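PDB 6VSS: arginase from Medicago truncatula, which catalyses the manganese-dependent hydrolysis of L-arginine to urea and L-ornithine, and also converts agmatine to putrescine. Local coordinates for residues D179-D184 against E253-G258; G303-G308 against A336-K341; V217-R222 against G287-R292; V60-S65 against P150-V155; K262-S267 against Q299-D304. One frame throughout, in Å; residues are numbered along the deposited sequence.

Interaction 1 of 5, residues D179-D184 against E253-G258. With MN (manganese (II) ion), chain I; MN (manganese (II) ion), chain J.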
# COMPACT_ATOMS: atom_id res chain seq x y z
N ASP B 179 39.94 -8.84 9.39
CA ASP B 179 39.66 -7.75 8.41
C ASP B 179 38.15 -7.74 8.24
O ASP B 179 37.60 -8.81 8.30
CB ASP B 179 40.38 -7.96 7.08
CG ASP B 179 41.90 -7.77 7.09
OD1 ASP B 179 42.43 -7.11 8.02
OD2 ASP B 179 42.56 -8.27 6.14
N ILE B 180 37.55 -6.58 7.98
CA ILE B 180 36.08 -6.45 7.81
C ILE B 180 35.76 -5.85 6.45
O ILE B 180 36.36 -4.87 6.03
CB ILE B 180 35.45 -5.64 8.94
CG1 ILE B 180 35.75 -6.24 10.32
CG2 ILE B 180 33.95 -5.45 8.67
CD1 ILE B 180 35.18 -5.45 11.44
N LEU B 181 34.80 -6.46 5.80
CA LEU B 181 34.15 -5.93 4.60
C LEU B 181 32.77 -5.53 5.08
O LEU B 181 32.09 -6.41 5.64
CB LEU B 181 34.03 -7.01 3.54
CG LEU B 181 33.18 -6.59 2.35
CD1 LEU B 181 33.72 -5.32 1.72
CD2 LEU B 181 33.13 -7.75 1.34
N HIS B 182 32.45 -4.25 4.97
CA HIS B 182 31.27 -3.63 5.61
C HIS B 182 30.51 -2.93 4.50
O HIS B 182 31.08 -1.99 3.90
CB HIS B 182 31.75 -2.75 6.76
CG HIS B 182 30.74 -1.77 7.27
ND1 HIS B 182 31.11 -0.50 7.71
CD2 HIS B 182 29.41 -1.87 7.48
CE1 HIS B 182 30.04 0.11 8.19
NE2 HIS B 182 28.98 -0.71 8.03
N PHE B 183 29.30 -3.37 4.21
CA PHE B 183 28.35 -2.70 3.29
C PHE B 183 27.42 -1.82 4.10
O PHE B 183 26.77 -2.28 5.01
CB PHE B 183 27.57 -3.72 2.47
CG PHE B 183 28.42 -4.58 1.58
CD1 PHE B 183 28.90 -5.81 2.03
CD2 PHE B 183 28.65 -4.25 0.26
CE1 PHE B 183 29.64 -6.65 1.21
CE2 PHE B 183 29.43 -5.07 -0.56
CZ PHE B 183 29.94 -6.25 -0.07
N ASP B 184 27.35 -0.55 3.73
CA ASP B 184 26.49 0.40 4.47
C ASP B 184 26.29 1.68 3.65
O ASP B 184 27.20 2.05 2.95
CB ASP B 184 27.16 0.65 5.81
CG ASP B 184 26.18 0.95 6.92
OD1 ASP B 184 25.10 1.55 6.66
OD2 ASP B 184 26.46 0.46 7.99
N GLU B 253 35.86 -5.54 -6.91
CA GLU B 253 35.66 -6.87 -7.53
C GLU B 253 36.90 -7.78 -7.41
O GLU B 253 36.94 -8.80 -8.04
CB GLU B 253 35.24 -6.68 -8.98
CG GLU B 253 33.92 -5.96 -9.06
CD GLU B 253 33.40 -5.89 -10.48
OE1 GLU B 253 34.22 -6.12 -11.39
OE2 GLU B 253 32.21 -5.59 -10.67
N ASN B 254 37.86 -7.50 -6.56
CA ASN B 254 39.04 -8.38 -6.43
C ASN B 254 39.68 -8.19 -5.09
O ASN B 254 40.90 -8.20 -5.03
CB ASN B 254 40.13 -8.06 -7.45
CG ASN B 254 39.66 -8.23 -8.88
OD1 ASN B 254 39.64 -9.33 -9.42
ND2 ASN B 254 39.28 -7.13 -9.49
N LEU B 255 38.89 -8.05 -4.06
CA LEU B 255 39.39 -7.87 -2.69
C LEU B 255 39.99 -9.17 -2.19
O LEU B 255 39.45 -10.25 -2.50
CB LEU B 255 38.23 -7.46 -1.80
CG LEU B 255 37.71 -6.05 -2.04
CD1 LEU B 255 36.41 -5.87 -1.26
CD2 LEU B 255 38.78 -5.04 -1.61
N LYS B 256 41.07 -9.05 -1.43
CA LYS B 256 41.73 -10.20 -0.78
C LYS B 256 41.99 -9.81 0.67
O LYS B 256 42.86 -8.96 0.92
CB LYS B 256 43.00 -10.57 -1.55
CG LYS B 256 42.76 -10.63 -3.06
CD LYS B 256 43.92 -11.08 -4.00
CE LYS B 256 43.53 -10.86 -5.44
NZ LYS B 256 44.38 -11.62 -6.38
N LEU B 257 41.19 -10.34 1.57
CA LEU B 257 41.19 -9.79 2.95
C LEU B 257 41.71 -10.88 3.86
O LEU B 257 41.66 -12.03 3.46
CB LEU B 257 39.78 -9.33 3.37
CG LEU B 257 39.23 -8.05 2.72
CD1 LEU B 257 37.91 -7.62 3.39
CD2 LEU B 257 40.18 -6.89 2.80
N GLY B 258 42.17 -10.49 5.04
CA GLY B 258 42.46 -11.44 6.12
C GLY B 258 43.88 -11.99 6.04
O GLY B 258 44.27 -12.71 6.97
MN MN I . 23.12 2.03 7.57
MN MN J . 25.01 0.55 9.55
O HOH W 1 24.25 2.46 9.36
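In the parallel α/β sheet of the arginase fold, strand 178-183 is flanked at its start by the loop that leads from helix 245-252 to strand 264-269. D179 and L181 meet L255, L257 and G258 in a largely buried contact. The D179 carboxylate stands anti to its own carbonyl carbon (chi1 -70°), which carries OD2 to the loop backbone: G258 N donates to D179 OD2 over a short 2.5 Å, meeting the oxygen from 30° above the carboxylate plane. R214 forms a salt bridge with the same oxygen, and R215 N donates to OD1, so the buried charge has partners at both oxygens. Behind this polar grip, L257 CB rests 4.0 Å from D179 CB. L257 CD1 packs 3.9 Å from L181 CB. L181 itself has CG anti to the backbone N (chi1 171°), and its branch crosses that of L255 at about a right angle, CD1 to CD1. At the other end of the strand the chain passes into the active site. H182 donates from NE2, close to its ring plane, to the anti lone pair of D184 OD2, which should orient the carboxylate. D184 bridges the two ions of a site that H160, H186, D188, D269 and D271 complete: OD1 binds one manganese at 2.2 Å and OD2 the other at 2.1 Å, with one water touching both ions.

Interaction 2 of 5, residues G303-G308 against A336-K341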
# COMPACT_ATOMS: atom_id res chain seq x y z
N GLY B 303 39.58 -14.68 1.05
CA GLY B 303 39.84 -14.62 2.49
C GLY B 303 39.03 -15.68 3.20
O GLY B 303 38.00 -16.17 2.67
N ASP B 304 39.50 -16.08 4.36
CA ASP B 304 38.81 -17.03 5.24
C ASP B 304 37.73 -16.24 5.98
O ASP B 304 38.06 -15.56 6.97
CB ASP B 304 39.88 -17.65 6.15
CG ASP B 304 39.32 -18.65 7.11
OD1 ASP B 304 38.22 -19.15 6.80
OD2 ASP B 304 39.95 -18.85 8.19
N ILE B 305 36.48 -16.35 5.53
CA ILE B 305 35.30 -15.77 6.24
C ILE B 305 34.99 -16.57 7.51
O ILE B 305 34.56 -17.76 7.45
CB ILE B 305 34.09 -15.63 5.31
CG1 ILE B 305 34.48 -14.94 4.01
CG2 ILE B 305 32.97 -14.89 6.02
CD1 ILE B 305 33.48 -15.12 2.91
N VAL B 306 35.19 -15.89 8.65
CA VAL B 306 35.02 -16.44 10.02
C VAL B 306 33.67 -16.02 10.64
O VAL B 306 33.17 -16.70 11.56
CB VAL B 306 36.21 -16.08 10.92
CG1 VAL B 306 37.47 -16.60 10.28
CG2 VAL B 306 36.33 -14.61 11.20
N GLY B 307 33.07 -14.93 10.18
CA GLY B 307 31.73 -14.56 10.63
C GLY B 307 31.11 -13.52 9.73
O GLY B 307 31.81 -12.98 8.88
N GLY B 308 29.87 -13.16 10.01
CA GLY B 308 29.18 -12.16 9.20
C GLY B 308 27.86 -11.77 9.83
O GLY B 308 27.44 -12.38 10.79
N ALA B 336 26.14 -17.12 3.36
CA ALA B 336 26.29 -18.53 3.80
C ALA B 336 27.07 -19.35 2.74
O ALA B 336 27.96 -20.10 3.13
CB ALA B 336 24.97 -19.16 4.14
N ALA B 337 26.71 -19.24 1.46
CA ALA B 337 27.35 -19.94 0.32
C ALA B 337 28.86 -19.66 0.33
O ALA B 337 29.64 -20.59 0.00
CB ALA B 337 26.70 -19.53 -0.99
N LYS B 338 29.29 -18.44 0.63
CA LYS B 338 30.72 -18.10 0.73
C LYS B 338 31.33 -18.59 2.05
O LYS B 338 32.52 -18.97 2.06
CB LYS B 338 30.90 -16.59 0.61
CG LYS B 338 30.74 -16.07 -0.82
CD LYS B 338 31.89 -16.47 -1.73
CE LYS B 338 33.16 -15.70 -1.43
NZ LYS B 338 33.97 -15.56 -2.67
N MET B 339 30.64 -18.47 3.17
CA MET B 339 31.30 -18.75 4.46
C MET B 339 31.32 -20.28 4.70
O MET B 339 32.27 -20.80 5.31
CB MET B 339 30.58 -18.01 5.59
CG MET B 339 31.08 -18.42 6.95
SD MET B 339 30.69 -17.21 8.21
CE MET B 339 28.98 -17.55 8.53
N SER B 340 30.31 -20.99 4.24
CA SER B 340 30.24 -22.46 4.32
C SER B 340 31.27 -23.10 3.38
O SER B 340 31.54 -22.58 2.31
CB SER B 340 28.86 -22.96 4.08
OG SER B 340 28.05 -22.58 5.17
N LYS B 341 31.74 -24.26 3.78
CA LYS B 341 32.98 -24.88 3.24
C LYS B 341 33.01 -26.34 3.68
O LYS B 341 32.34 -26.69 4.67
CB LYS B 341 34.21 -24.18 3.83
CG LYS B 341 34.87 -23.16 2.97
CD LYS B 341 35.68 -22.20 3.77
CE LYS B 341 36.53 -22.80 4.87
NZ LYS B 341 37.20 -21.70 5.60
OXT LYS B 341 33.73 -27.04 2.98
O HOH W 2 34.69 -19.59 5.66
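I305 and M339 form the tight half of this contact, where strand 305-311 meets the last turn of helix 323-339. I305 points at the helix: CG2 lies 3.9 Å from M339 SD, while CD1 reaches K338 CB at 3.8 Å. M339 leaves the helix with CG anti to the backbone N (chi1 171°) and brings that CG to 3.6 Å from I305 O. Its sulfur then settles 3.7 Å from G307 CA, where the glycine offers bare backbone, and a bend at the last torsion (chi3 78°) turns the methyl CE toward S64 OG and the carbonyl O of R152. K338 doubles back at chi2 and chi3, so that only its root packs on I305, while NZ goes to the carbonyls of Q299 and L301 at the end of helix 291-300. The other half is polar and looser. The exposed, C-terminal K341 swings its chain across that of D304 at about a right angle to make a salt bridge, NZ to D304 OD1 at 3.0 Å; R152 shares that oxygen. One water donates to both I305 O (2.6 Å) and M339 O (2.7 Å), and accepts only a weak bond from K341 NZ. The contact is structural packing away from the metals: helix 323-339 lies over the sheet where strand 305-311 runs between strands 151-157 and 264-269, with M339 also touching L154 of the former.

Interaction 3 of 5, residues V217-R222 against G287-R292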
# COMPACT_ATOMS: atom_id res chain seq x y z
N VAL B 217 36.94 -2.34 5.24
CA VAL B 217 36.68 -1.90 3.85
C VAL B 217 35.19 -1.61 3.76
O VAL B 217 34.45 -2.55 3.98
CB VAL B 217 37.10 -2.99 2.87
CG1 VAL B 217 36.86 -2.57 1.43
CG2 VAL B 217 38.53 -3.39 3.12
N GLN B 218 34.82 -0.34 3.54
CA GLN B 218 33.42 0.10 3.61
C GLN B 218 32.96 0.33 2.18
O GLN B 218 33.67 1.04 1.44
CB GLN B 218 33.27 1.38 4.43
CG GLN B 218 33.93 1.28 5.80
CD GLN B 218 33.43 2.35 6.76
OE1 GLN B 218 33.58 3.55 6.52
NE2 GLN B 218 32.80 1.92 7.84
N VAL B 219 31.79 -0.13 1.83
CA VAL B 219 31.27 -0.00 0.44
C VAL B 219 29.80 0.43 0.49
O VAL B 219 29.04 -0.14 1.25
CB VAL B 219 31.46 -1.34 -0.29
CG1 VAL B 219 30.90 -1.31 -1.71
CG2 VAL B 219 32.91 -1.74 -0.30
N GLY B 220 29.43 1.38 -0.37
CA GLY B 220 28.07 1.96 -0.51
C GLY B 220 27.89 3.27 0.26
O GLY B 220 26.77 3.78 0.28
N ILE B 221 28.97 3.83 0.77
CA ILE B 221 28.91 5.00 1.68
C ILE B 221 28.47 6.24 0.89
O ILE B 221 29.08 6.51 -0.14
CB ILE B 221 30.27 5.21 2.36
CG1 ILE B 221 30.69 3.97 3.13
CG2 ILE B 221 30.21 6.45 3.24
CD1 ILE B 221 29.89 3.70 4.34
N ARG B 222 27.42 6.92 1.35
CA ARG B 222 26.87 8.12 0.71
C ARG B 222 26.29 9.08 1.75
O ARG B 222 25.64 9.98 1.35
CB ARG B 222 25.82 7.72 -0.34
CG ARG B 222 24.79 6.74 0.15
CD ARG B 222 24.13 6.12 -1.00
NE ARG B 222 22.93 5.38 -0.57
CZ ARG B 222 22.86 4.12 -0.21
NH1 ARG B 222 23.94 3.36 -0.11
NH2 ARG B 222 21.67 3.60 0.07
N GLY B 287 20.41 6.75 -3.97
CA GLY B 287 21.69 6.64 -4.68
C GLY B 287 22.57 5.51 -4.18
O GLY B 287 23.80 5.70 -4.22
N GLY B 288 21.98 4.33 -3.87
CA GLY B 288 22.68 3.25 -3.18
C GLY B 288 23.14 2.20 -4.16
O GLY B 288 22.94 2.37 -5.37
N LEU B 289 23.63 1.09 -3.65
CA LEU B 289 24.07 -0.08 -4.45
C LEU B 289 22.88 -0.80 -5.12
O LEU B 289 21.76 -0.78 -4.57
CB LEU B 289 24.82 -1.03 -3.55
CG LEU B 289 26.07 -0.45 -2.92
CD1 LEU B 289 26.59 -1.35 -1.82
CD2 LEU B 289 27.12 -0.24 -3.96
N LEU B 290 23.14 -1.45 -6.23
CA LEU B 290 22.18 -2.43 -6.76
C LEU B 290 22.52 -3.76 -6.13
O LEU B 290 23.63 -3.95 -5.58
CB LEU B 290 22.25 -2.51 -8.29
CG LEU B 290 22.13 -1.19 -9.03
CD1 LEU B 290 22.39 -1.42 -10.52
CD2 LEU B 290 20.76 -0.57 -8.78
N PHE B 291 21.53 -4.64 -6.13
CA PHE B 291 21.65 -5.95 -5.47
C PHE B 291 22.91 -6.69 -5.98
O PHE B 291 23.72 -7.20 -5.16
CB PHE B 291 20.36 -6.77 -5.65
CG PHE B 291 20.37 -7.96 -4.73
CD1 PHE B 291 19.90 -7.87 -3.43
CD2 PHE B 291 20.93 -9.17 -5.13
CE1 PHE B 291 19.92 -8.96 -2.56
CE2 PHE B 291 20.96 -10.26 -4.26
CZ PHE B 291 20.46 -10.15 -2.98
N ARG B 292 23.08 -6.69 -7.29
CA ARG B 292 24.17 -7.35 -8.05
C ARG B 292 25.52 -6.70 -7.70
O ARG B 292 26.54 -7.31 -7.93
CB ARG B 292 23.65 -7.27 -9.49
CG ARG B 292 24.55 -7.82 -10.58
CD ARG B 292 24.59 -9.33 -10.74
NE ARG B 292 23.31 -9.95 -10.47
CZ ARG B 292 23.14 -11.21 -10.02
NH1 ARG B 292 24.18 -11.98 -9.76
NH2 ARG B 292 21.91 -11.67 -9.78
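R222 takes the crowded first torsion, CG between its backbone N and carbonyl carbon (chi1 49°), and then runs extended to NE, which brings one guanidinium face over G288 CA. L289, next along the chain, has CG anti to its carbonyl carbon (chi1 -62°), so that CD1 hangs over the corner at G220. There L289 CD1 lies 3.9 Å from G220 CA and 4.3 Å from V219 CG1. The corner has no side chain to obstruct the methyl, and G287 and G288 likewise present plain backbone to the arginine. R222 CD sits 3.3 Å from G287 O. No hydrogen bond joins the two segments; the arginine instead ties up main-chain carbonyls around it. NH1 bends back to G220 O at 2.9 Å, lying in the carbonyl plane and making an angle of 143° at the hydrogen, and also donates to S272 O. NE goes to E285 O, and NH2 to the carbonyl of D271, whose side chain binds manganese. The R222 side chain is about 8 Å from the nearest ion, consistent with a second-shell role, joining the backbone of the D271 loop to the end of the strand; S223, which follows, binds L-ornithine. G287 O also accepts from R292 NH2 of a neighbouring subunit, so the G287-G288 backbone lies at a subunit interface of the hexamer. Within the chain the contact joins the end of strand 213-221 to the approach to helix 291-300, on which V219 packs against I297 and L289 against I294, while F291 leans on helix 323-339.

Interaction 4 of 5, residues V60-S65 against P150-V155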
# COMPACT_ATOMS: atom_id res chain seq x y z
N VAL B 60 32.60 -31.58 5.78
CA VAL B 60 32.23 -30.18 6.13
C VAL B 60 33.34 -29.58 6.98
O VAL B 60 33.72 -30.18 8.00
CB VAL B 60 30.89 -30.13 6.88
CG1 VAL B 60 30.92 -31.00 8.13
CG2 VAL B 60 30.50 -28.70 7.22
N ALA B 61 33.83 -28.44 6.53
CA ALA B 61 34.86 -27.64 7.19
C ALA B 61 34.18 -26.48 7.90
O ALA B 61 34.69 -26.08 8.94
CB ALA B 61 35.84 -27.13 6.17
N ALA B 62 33.09 -25.94 7.36
CA ALA B 62 32.39 -24.82 8.03
C ALA B 62 30.91 -24.80 7.63
O ALA B 62 30.58 -25.14 6.44
CB ALA B 62 33.06 -23.49 7.73
N THR B 63 30.07 -24.42 8.60
CA THR B 63 28.62 -24.26 8.41
C THR B 63 28.14 -22.90 8.95
O THR B 63 28.26 -22.61 10.17
CB THR B 63 27.89 -25.49 8.97
OG1 THR B 63 28.23 -26.60 8.13
CG2 THR B 63 26.38 -25.29 9.01
N SER B 64 27.59 -22.11 8.04
CA SER B 64 26.95 -20.81 8.36
C SER B 64 25.73 -21.12 9.25
O SER B 64 24.84 -21.90 8.84
CB SER B 64 26.59 -20.03 7.08
OG SER B 64 27.72 -19.67 6.32
N SER B 65 25.71 -20.53 10.43
CA SER B 65 24.78 -20.81 11.55
C SER B 65 24.10 -19.51 12.00
O SER B 65 24.81 -18.54 12.42
CB SER B 65 25.55 -21.46 12.65
OG SER B 65 26.26 -22.54 12.07
N PRO B 150 31.75 -27.44 13.22
CA PRO B 150 32.28 -26.49 12.25
C PRO B 150 31.38 -25.26 12.09
O PRO B 150 31.49 -24.61 11.07
CB PRO B 150 32.23 -27.34 10.97
CG PRO B 150 30.96 -28.15 11.13
CD PRO B 150 30.77 -28.34 12.62
N LEU B 151 30.50 -25.00 13.06
CA LEU B 151 29.55 -23.87 12.96
C LEU B 151 30.33 -22.56 12.92
O LEU B 151 31.30 -22.40 13.72
CB LEU B 151 28.61 -23.83 14.16
CG LEU B 151 27.80 -25.09 14.44
CD1 LEU B 151 26.73 -24.78 15.47
CD2 LEU B 151 27.20 -25.65 13.16
N ARG B 152 29.86 -21.63 12.10
CA ARG B 152 30.38 -20.25 11.99
C ARG B 152 29.18 -19.29 12.06
O ARG B 152 28.20 -19.51 11.35
CB ARG B 152 31.27 -20.07 10.76
CG ARG B 152 32.60 -20.80 10.84
CD ARG B 152 33.56 -20.35 9.77
NE ARG B 152 34.69 -21.25 9.72
CZ ARG B 152 35.86 -21.01 9.17
NH1 ARG B 152 36.12 -19.87 8.57
NH2 ARG B 152 36.79 -21.95 9.21
N PRO B 153 29.25 -18.26 12.90
CA PRO B 153 28.13 -17.36 13.18
C PRO B 153 27.79 -16.41 12.03
O PRO B 153 28.65 -15.60 11.64
CB PRO B 153 28.61 -16.57 14.39
CG PRO B 153 30.08 -16.52 14.17
CD PRO B 153 30.40 -17.94 13.75
N LEU B 154 26.60 -16.58 11.48
CA LEU B 154 25.96 -15.61 10.55
C LEU B 154 24.81 -14.95 11.36
O LEU B 154 23.79 -15.55 11.62
CB LEU B 154 25.55 -16.33 9.27
CG LEU B 154 25.36 -15.42 8.05
CD1 LEU B 154 25.11 -16.23 6.76
CD2 LEU B 154 24.17 -14.48 8.31
N VAL B 155 25.10 -13.78 11.92
CA VAL B 155 24.17 -13.06 12.82
C VAL B 155 23.08 -12.35 12.00
O VAL B 155 23.39 -11.64 11.00
CB VAL B 155 24.96 -12.14 13.75
CG1 VAL B 155 24.05 -11.25 14.57
CG2 VAL B 155 25.89 -12.97 14.65
O HOH W 3 34.72 -24.15 10.96
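Strands 63-65 and 151-155 run parallel, their axes 4.5 Å apart and twisted by 41°, and are laced by a ladder in which T63 N donates to P150 O, R152 N to T63 O (2.7 Å), S65 N to R152 O and L154 N to S65 O. The S65 side chain adds a bond of its own: with OG beside its backbone N, it folds back onto T63 O at 2.8 Å from above the carbonyl plane, so that oxygen is gripped by two donors. The same OG lies 3.4 Å from both CB and CD2 of L151. Just ahead of strand 151-157, P150, preceded by a cis peptide, sets CG against the two methyls of V60, CG2 being 4.0 Å away. These are neighbouring strands of the eight-stranded parallel sheet of the arginase fold, whose order is 2-1-3-8-7-4-5-6. S65, L151 and P153 face helix 131-146, whereas S64 and L154 face helix 323-339, with L154 CD1 touching S64 CB. Opposite K341, A61 and A62 form a classic beta bulge. R152 stretches out past the bulge (chi1 -69°, extended to NE), NE passing 3.4 Å from A62 CB. A water in the guanidinium plane accepts from NE and donates to A61 O (2.8 Å) and to P150 O, while NH1 makes a salt bridge with D304 OD1 and a hydrogen bond to I305 O.

Interaction 5 of 5, residues K262-S267 against Q299-D304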
# COMPACT_ATOMS: atom_id res chain seq x y z
N LYS B 262 43.39 -13.12 11.70
CA LYS B 262 42.69 -14.37 12.07
C LYS B 262 41.60 -14.68 11.05
O LYS B 262 41.05 -15.79 11.09
CB LYS B 262 42.20 -14.21 13.51
CG LYS B 262 43.30 -13.98 14.53
CD LYS B 262 44.32 -15.11 14.47
CE LYS B 262 45.49 -14.98 15.43
NZ LYS B 262 46.63 -15.82 14.97
N GLY B 263 41.27 -13.75 10.16
CA GLY B 263 40.31 -14.01 9.09
C GLY B 263 39.47 -12.78 8.79
O GLY B 263 39.89 -11.64 9.17
N VAL B 264 38.34 -13.03 8.11
CA VAL B 264 37.50 -11.99 7.46
C VAL B 264 36.09 -12.05 8.06
O VAL B 264 35.46 -13.15 8.04
CB VAL B 264 37.48 -12.13 5.93
CG1 VAL B 264 36.65 -11.01 5.29
CG2 VAL B 264 38.90 -12.12 5.34
N TYR B 265 35.58 -10.90 8.50
CA TYR B 265 34.16 -10.73 8.94
C TYR B 265 33.41 -9.86 7.93
O TYR B 265 33.99 -8.80 7.53
CB TYR B 265 34.15 -10.11 10.33
CG TYR B 265 32.76 -9.99 10.89
CD1 TYR B 265 31.96 -8.87 10.67
CD2 TYR B 265 32.25 -11.03 11.64
CE1 TYR B 265 30.69 -8.78 11.22
CE2 TYR B 265 31.00 -10.93 12.23
CZ TYR B 265 30.21 -9.83 11.98
OH TYR B 265 28.98 -9.81 12.55
N VAL B 266 32.21 -10.27 7.53
CA VAL B 266 31.41 -9.56 6.49
C VAL B 266 30.12 -9.02 7.10
O VAL B 266 29.27 -9.79 7.47
CB VAL B 266 31.10 -10.43 5.26
CG1 VAL B 266 30.32 -9.61 4.24
CG2 VAL B 266 32.38 -10.98 4.62
N SER B 267 30.00 -7.70 7.22
CA SER B 267 28.84 -7.03 7.83
C SER B 267 28.02 -6.38 6.71
O SER B 267 28.54 -5.48 6.00
CB SER B 267 29.31 -6.04 8.82
OG SER B 267 28.21 -5.30 9.35
N GLN B 299 31.05 -12.50 -4.34
CA GLN B 299 31.38 -13.65 -5.20
C GLN B 299 32.88 -13.61 -5.48
O GLN B 299 33.51 -14.66 -5.47
CB GLN B 299 30.47 -13.68 -6.44
CG GLN B 299 29.04 -14.09 -6.07
CD GLN B 299 28.01 -14.05 -7.18
OE1 GLN B 299 28.26 -13.52 -8.27
NE2 GLN B 299 26.83 -14.63 -6.93
N ASN B 300 33.47 -12.44 -5.61
CA ASN B 300 34.89 -12.28 -5.98
C ASN B 300 35.78 -12.28 -4.73
O ASN B 300 36.95 -12.48 -4.88
CB ASN B 300 35.09 -11.02 -6.82
CG ASN B 300 34.75 -11.22 -8.28
OD1 ASN B 300 35.43 -11.98 -8.97
ND2 ASN B 300 33.72 -10.56 -8.77
N LEU B 301 35.23 -12.13 -3.52
CA LEU B 301 36.06 -11.86 -2.31
C LEU B 301 36.92 -13.08 -1.97
O LEU B 301 36.37 -14.17 -1.94
CB LEU B 301 35.18 -11.53 -1.11
CG LEU B 301 35.93 -11.40 0.21
CD1 LEU B 301 36.71 -10.11 0.24
CD2 LEU B 301 34.97 -11.44 1.39
N GLN B 302 38.20 -12.87 -1.69
CA GLN B 302 39.14 -13.89 -1.18
C GLN B 302 39.41 -13.62 0.30
O GLN B 302 39.54 -12.46 0.71
CB GLN B 302 40.43 -13.89 -2.02
CG GLN B 302 40.12 -14.25 -3.47
CD GLN B 302 41.29 -14.30 -4.42
OE1 GLN B 302 42.14 -13.42 -4.46
NE2 GLN B 302 41.28 -15.33 -5.24
N GLY B 303 39.58 -14.68 1.05
CA GLY B 303 39.84 -14.62 2.49
C GLY B 303 39.03 -15.68 3.20
O GLY B 303 38.00 -16.17 2.67
N ASP B 304 39.50 -16.08 4.36
CA ASP B 304 38.81 -17.03 5.24
C ASP B 304 37.73 -16.24 5.98
O ASP B 304 38.06 -15.56 6.97
CB ASP B 304 39.88 -17.65 6.15
CG ASP B 304 39.32 -18.65 7.11
OD1 ASP B 304 38.22 -19.15 6.80
OD2 ASP B 304 39.95 -18.85 8.19
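At K262 the CB bond points away from residues 299-304. G263 follows in a backbone conformation that suits glycine (phi 144°), which lets its CA lie 3.5 Å from D304 O with no side chain between. V264 carries much of the contact. Its N donates to D304 O at 2.8 Å, with an angle of 146° at the hydrogen and the donor above the carbonyl plane, while its side chain, CG1 anti to the backbone N, spreads two methyls over the opposing chain. CG2 meets G303 CA at 3.9 Å, close because that glycine offers only backbone, and CG1 looks toward L301 CD2 at 4.3 Å. The pair of segments belongs to a beta-alpha-beta crossover: strand 264-269 leads through helix 291-300 into strand 305-311, and residues 301-304 are the turn by which the chain leaves the helix and comes back beside its starting strand. Y265 turns to the other face of the sheet, where its OH bonds to D309. V266 returns to the helix side and meets L301 tip to tip, CG2 to CD2 at 4.2 Å; L301 reaches it with CG anti to the backbone N (chi1 173°) and also packs on L181 and L255. D304 OD1 is engaged outside this pair of segments, in a salt bridge with R152. S267 ends the run facing the same way as Y265, and its OG is hydrogen-bonded to NE2 of H160, the metal ligand, and to OD1 of D309, in keeping with a second-shell role in orienting that histidine.

Overall arrangement
All five contacts involve the one parallel sheet. Interactions 1, 5, 2 and 4 follow one another across it, with successive centres about 6, 7 and 8 Å apart. D179 N to G263 O (2.8 Å) links interaction 1 to 5, and V306 N to V264 O links 2 to 5. D304 belongs to both 2 and 5, and its salt bridge with R152 (OD1 to NH1, 2.8 Å) ties them to 4. On the other flank, H182 N to V217 O connects interaction 1 to 3, whose centre lies about 26 Å from that of 4. Interaction 1 supplies the bridging metal ligand D184; R222 bonds to the D271 backbone and S267 to H160, consistent with second-shell positions.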